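Long-range contact in ferredoxin--NADP reductase, apicoplast (Plasmodium falciparum, PDB 3JQQ), which uses FAD to pass electrons between ferredoxin and NADP(H), and may serve the last step of isoprenoid precursor synthesis in the apicoplast: residues 170-182 and 207-219. The protein carries 1 engineered substitution. Sequence-based numbering, arbitrary orientation.
Sequences NTNFIFIATGTGI and YTGYITIYYGVYN. With A2P (adenosine-2'-5'-diphosphate), chain J.
Strands 173-178 and 211-217, neighbours in the five-stranded parallel sheet of the NADP-binding domain, are joined by a right-handed beta-alpha-beta crossover through helix 183-192, as in the Rossmann-like half of this reductase family. Their axes run 6° apart, and alternating backbone bonds from Phe-173 N to Tyr-210 O through Gly-179 N to Gly-216 O tie them together. Where the strands begin, side chains extend the pairing: Asn-172 OD1 takes Tyr-210 N on a lone pair in the carbonyl plane at 2.8 Å, its ND2 being held by Tyr-277 O, while Tyr-207 OH donates to Thr-171 O (2.7 Å). On the face carrying Phe-173 and Phe-175, Ile-211 splits its branches, CG1 at the edge of the Phe-173 ring and CG2 3.5 Å from Phe-175 CE1. Helix 183-192 packs over this side. On the other face Ile-174 CG2 meets the edge of the Tyr-214 ring at CE1 (3.7 Å), and helix 259-265 covers Ile-176 and Tyr-214.

At the C-terminal ends chi1 of -173° swings the Tyr-215 ring away from its N and past Ala-177 to the turn after strand 173-178, where OH donates to Gly-179 O (2.8 Å). Ile-182 CB lies over one ring face, 3.9 Å from the centroid in a CH-pi contact, and Val-217 CG1 over the other, both offset toward the rim. The bound adenosine-2'-5'-diphosphate sits beside this turn, C5' 3.6 Å from Gly-179 N, its ribose bordered by Val-217 and Tyr-218. Accepting also from Leu-224 N, the hydroxyl fixes the ring's far end, while its aliphatic neighbours probably restrict rotation; this probably helps hold the turn lying against the nucleotide.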
# COMPACT_ATOMS: atom_id res chain seq x y z
N ASN B 170 34.60 2.00 6.45
CA ASN B 170 34.35 1.56 5.09
C ASN B 170 33.44 0.34 5.04
O ASN B 170 33.74 -0.66 4.38
CB ASN B 170 35.66 1.28 4.36
CG ASN B 170 36.46 2.55 4.10
OD1 ASN B 170 35.89 3.59 3.75
ND2 ASN B 170 37.77 2.47 4.27
N THR B 171 32.32 0.43 5.75
CA THR B 171 31.39 -0.69 5.86
C THR B 171 30.66 -0.96 4.54
O THR B 171 30.35 -0.03 3.80
CB THR B 171 30.36 -0.45 6.98
OG1 THR B 171 29.59 0.72 6.69
CG2 THR B 171 31.06 -0.27 8.31
N ASN B 172 30.41 -2.23 4.26
CA ASN B 172 29.72 -2.64 3.05
C ASN B 172 28.21 -2.66 3.25
O ASN B 172 27.74 -2.80 4.38
CB ASN B 172 30.22 -4.00 2.59
CG ASN B 172 31.73 -4.08 2.53
OD1 ASN B 172 32.38 -3.28 1.85
ND2 ASN B 172 32.31 -5.04 3.25
N PHE B 173 27.45 -2.53 2.17
CA PHE B 173 25.99 -2.49 2.26
C PHE B 173 25.30 -3.33 1.19
O PHE B 173 25.83 -3.55 0.10
CB PHE B 173 25.49 -1.05 2.12
CG PHE B 173 26.01 -0.11 3.18
CD1 PHE B 173 27.06 0.75 2.91
CD2 PHE B 173 25.42 -0.07 4.43
CE1 PHE B 173 27.53 1.62 3.87
CE2 PHE B 173 25.88 0.81 5.40
CZ PHE B 173 26.94 1.65 5.12
N ILE B 174 24.10 -3.79 1.54
CA ILE B 174 23.14 -4.28 0.56
C ILE B 174 21.86 -3.47 0.72
O ILE B 174 21.21 -3.53 1.77
CB ILE B 174 22.81 -5.77 0.76
CG1 ILE B 174 24.04 -6.64 0.49
CG2 ILE B 174 21.65 -6.20 -0.13
CD1 ILE B 174 23.87 -8.09 0.90
N PHE B 175 21.52 -2.68 -0.29
CA PHE B 175 20.28 -1.91 -0.27
C PHE B 175 19.24 -2.57 -1.15
O PHE B 175 19.51 -2.88 -2.31
CB PHE B 175 20.51 -0.47 -0.75
CG PHE B 175 21.53 0.30 0.05
CD1 PHE B 175 22.40 1.17 -0.59
CD2 PHE B 175 21.62 0.16 1.42
CE1 PHE B 175 23.34 1.89 0.13
CE2 PHE B 175 22.55 0.88 2.15
CZ PHE B 175 23.42 1.74 1.50
N ILE B 176 18.05 -2.79 -0.61
CA ILE B 176 16.96 -3.38 -1.38
C ILE B 176 15.78 -2.41 -1.43
O ILE B 176 15.32 -1.92 -0.40
CB ILE B 176 16.53 -4.74 -0.79
CG1 ILE B 176 17.68 -5.74 -0.88
CG2 ILE B 176 15.30 -5.27 -1.51
CD1 ILE B 176 17.47 -7.01 -0.07
N ALA B 177 15.30 -2.12 -2.64
CA ALA B 177 14.27 -1.09 -2.81
C ALA B 177 13.21 -1.42 -3.85
O ALA B 177 13.44 -2.21 -4.77
CB ALA B 177 14.92 0.26 -3.13
N THR B 178 12.04 -0.80 -3.69
CA THR B 178 11.02 -0.77 -4.72
C THR B 178 10.46 0.64 -4.82
O THR B 178 10.27 1.31 -3.81
CB THR B 178 9.85 -1.75 -4.43
OG1 THR B 178 9.20 -1.37 -3.20
CG2 THR B 178 10.36 -3.18 -4.32
N GLY B 179 10.22 1.10 -6.05
CA GLY B 179 9.62 2.42 -6.26
C GLY B 179 10.32 3.54 -5.51
O GLY B 179 11.53 3.71 -5.64
N THR B 180 9.57 4.30 -4.73
CA THR B 180 10.13 5.43 -3.99
C THR B 180 11.00 4.98 -2.83
O THR B 180 11.58 5.79 -2.12
CB THR B 180 9.03 6.38 -3.47
OG1 THR B 180 8.11 5.64 -2.64
CG2 THR B 180 8.26 7.01 -4.63
N GLY B 181 11.08 3.66 -2.65
CA GLY B 181 11.94 3.09 -1.62
C GLY B 181 13.42 3.27 -1.88
O GLY B 181 14.25 2.90 -1.05
N ILE B 182 13.78 3.83 -3.03
CA ILE B 182 15.20 4.07 -3.29
C ILE B 182 15.66 5.35 -2.59
O ILE B 182 16.85 5.56 -2.36
CB ILE B 182 15.50 4.14 -4.81
CG1 ILE B 182 17.01 4.11 -5.07
CG2 ILE B 182 14.86 5.37 -5.44
CD1 ILE B 182 17.63 2.73 -5.01
N TYR B 207 35.41 7.19 1.15
CA TYR B 207 34.71 5.93 1.40
C TYR B 207 35.04 4.91 0.32
O TYR B 207 35.01 5.21 -0.87
CB TYR B 207 33.20 6.17 1.47
CG TYR B 207 32.38 4.90 1.48
CD1 TYR B 207 32.37 4.06 2.59
CD2 TYR B 207 31.61 4.54 0.38
CE1 TYR B 207 31.62 2.90 2.60
CE2 TYR B 207 30.86 3.38 0.39
CZ TYR B 207 30.87 2.57 1.50
OH TYR B 207 30.12 1.41 1.51
N THR B 208 35.36 3.69 0.75
CA THR B 208 35.76 2.65 -0.20
C THR B 208 35.21 1.26 0.14
O THR B 208 35.88 0.25 -0.07
CB THR B 208 37.30 2.59 -0.36
OG1 THR B 208 37.93 2.76 0.92
CG2 THR B 208 37.78 3.69 -1.30
N GLY B 209 33.98 1.22 0.65
CA GLY B 209 33.29 -0.05 0.88
C GLY B 209 32.56 -0.49 -0.38
O GLY B 209 32.63 0.18 -1.41
N TYR B 210 31.87 -1.63 -0.31
CA TYR B 210 31.13 -2.12 -1.46
C TYR B 210 29.62 -2.12 -1.22
O TYR B 210 29.14 -2.62 -0.20
CB TYR B 210 31.60 -3.53 -1.86
CG TYR B 210 31.28 -3.88 -3.30
CD1 TYR B 210 31.76 -3.09 -4.34
CD2 TYR B 210 30.52 -5.00 -3.62
CE1 TYR B 210 31.48 -3.40 -5.66
CE2 TYR B 210 30.24 -5.32 -4.94
CZ TYR B 210 30.72 -4.51 -5.95
OH TYR B 210 30.45 -4.82 -7.27
N ILE B 211 28.89 -1.54 -2.16
CA ILE B 211 27.43 -1.43 -2.06
C ILE B 211 26.74 -2.20 -3.17
O ILE B 211 27.05 -2.02 -4.35
CB ILE B 211 26.99 0.04 -2.10
CG1 ILE B 211 27.62 0.82 -0.94
CG2 ILE B 211 25.47 0.14 -2.06
CD1 ILE B 211 27.53 2.33 -1.09
N THR B 212 25.81 -3.07 -2.80
CA THR B 212 25.03 -3.82 -3.77
C THR B 212 23.57 -3.39 -3.70
O THR B 212 22.95 -3.47 -2.64
CB THR B 212 25.12 -5.34 -3.54
OG1 THR B 212 26.49 -5.71 -3.34
CG2 THR B 212 24.56 -6.09 -4.73
N ILE B 213 23.03 -2.94 -4.82
CA ILE B 213 21.68 -2.41 -4.85
C ILE B 213 20.74 -3.29 -5.66
O ILE B 213 21.02 -3.61 -6.82
CB ILE B 213 21.66 -0.97 -5.40
CG1 ILE B 213 22.69 -0.11 -4.67
CG2 ILE B 213 20.26 -0.37 -5.27
CD1 ILE B 213 22.50 1.37 -4.86
N TYR B 214 19.64 -3.67 -5.04
CA TYR B 214 18.59 -4.42 -5.72
C TYR B 214 17.35 -3.53 -5.78
O TYR B 214 16.77 -3.20 -4.75
CB TYR B 214 18.28 -5.72 -4.98
CG TYR B 214 19.46 -6.66 -4.86
CD1 TYR B 214 20.17 -6.76 -3.67
CD2 TYR B 214 19.86 -7.44 -5.93
CE1 TYR B 214 21.25 -7.62 -3.55
CE2 TYR B 214 20.94 -8.30 -5.82
CZ TYR B 214 21.63 -8.38 -4.63
OH TYR B 214 22.70 -9.24 -4.52
N TYR B 215 16.96 -3.14 -6.98
CA TYR B 215 15.95 -2.11 -7.15
C TYR B 215 14.86 -2.56 -8.11
O TYR B 215 15.10 -2.78 -9.29
CB TYR B 215 16.62 -0.82 -7.63
CG TYR B 215 15.73 0.41 -7.68
CD1 TYR B 215 14.59 0.51 -6.90
CD2 TYR B 215 16.06 1.48 -8.51
CE1 TYR B 215 13.78 1.63 -6.95
CE2 TYR B 215 15.26 2.61 -8.57
CZ TYR B 215 14.13 2.68 -7.79
OH TYR B 215 13.33 3.80 -7.84
N GLY B 216 13.65 -2.70 -7.57
CA GLY B 216 12.50 -3.13 -8.36
C GLY B 216 11.62 -1.97 -8.76
O GLY B 216 11.15 -1.21 -7.92
N VAL B 217 11.41 -1.83 -10.07
CA VAL B 217 10.53 -0.81 -10.62
C VAL B 217 9.81 -1.41 -11.82
O VAL B 217 10.11 -2.53 -12.23
CB VAL B 217 11.31 0.46 -11.03
CG1 VAL B 217 11.83 1.19 -9.81
CG2 VAL B 217 12.46 0.10 -11.97
N TYR B 218 8.86 -0.67 -12.38
CA TYR B 218 8.06 -1.18 -13.50
C TYR B 218 8.89 -1.39 -14.77
O TYR B 218 8.87 -2.47 -15.37
CB TYR B 218 6.87 -0.26 -13.79
CG TYR B 218 6.02 -0.73 -14.95
CD1 TYR B 218 5.17 -1.82 -14.81
CD2 TYR B 218 6.07 -0.10 -16.17
CE1 TYR B 218 4.39 -2.27 -15.86
CE2 TYR B 218 5.29 -0.53 -17.23
CZ TYR B 218 4.46 -1.62 -17.07
OH TYR B 218 3.68 -2.06 -18.12
N ASN B 219 9.61 -0.35 -15.19
CA ASN B 219 10.49 -0.41 -16.35
C ASN B 219 11.64 0.59 -16.21
O ASN B 219 11.76 1.26 -15.18
CB ASN B 219 9.71 -0.17 -17.64
CG ASN B 219 9.04 1.19 -17.67
OD1 ASN B 219 9.33 2.05 -16.84
ND2 ASN B 219 8.13 1.39 -18.62
P1 A2P J . 3.92 -4.08 -10.28
O1P A2P J . 3.54 -5.54 -10.37
O2P A2P J . 3.07 -3.28 -9.33
O3P A2P J . 4.15 -3.43 -11.63
P2 A2P J . 5.05 1.03 -6.83
O4P A2P J . 5.96 1.66 -5.81
O5P A2P J . 3.70 0.61 -6.28
O6P A2P J . 5.00 1.77 -8.15
O5' A2P J . 5.76 -0.36 -7.19
C5' A2P J . 7.18 -0.43 -7.29
C4' A2P J . 7.58 -1.77 -7.89
O4' A2P J . 7.37 -2.81 -6.92
C3' A2P J . 6.73 -2.12 -9.10
O3' A2P J . 7.58 -2.69 -10.10
C2' A2P J . 5.77 -3.18 -8.60
O2' A2P J . 5.39 -4.10 -9.62
C1' A2P J . 6.66 -3.86 -7.58
N9 A2P J . 5.90 -4.77 -6.68
C8 A2P J . 4.56 -4.91 -6.63
N7 A2P J . 4.20 -5.84 -5.72
C5 A2P J . 5.33 -6.33 -5.17
C6 A2P J . 5.69 -7.34 -4.15
N6 A2P J . 4.73 -8.04 -3.50
N1 A2P J . 7.00 -7.54 -3.88
C2 A2P J . 7.96 -6.85 -4.51
N3 A2P J . 7.72 -5.92 -5.45
C4 A2P J . 6.45 -5.62 -5.82
O HOH W 1 27.92 -5.01 -1.33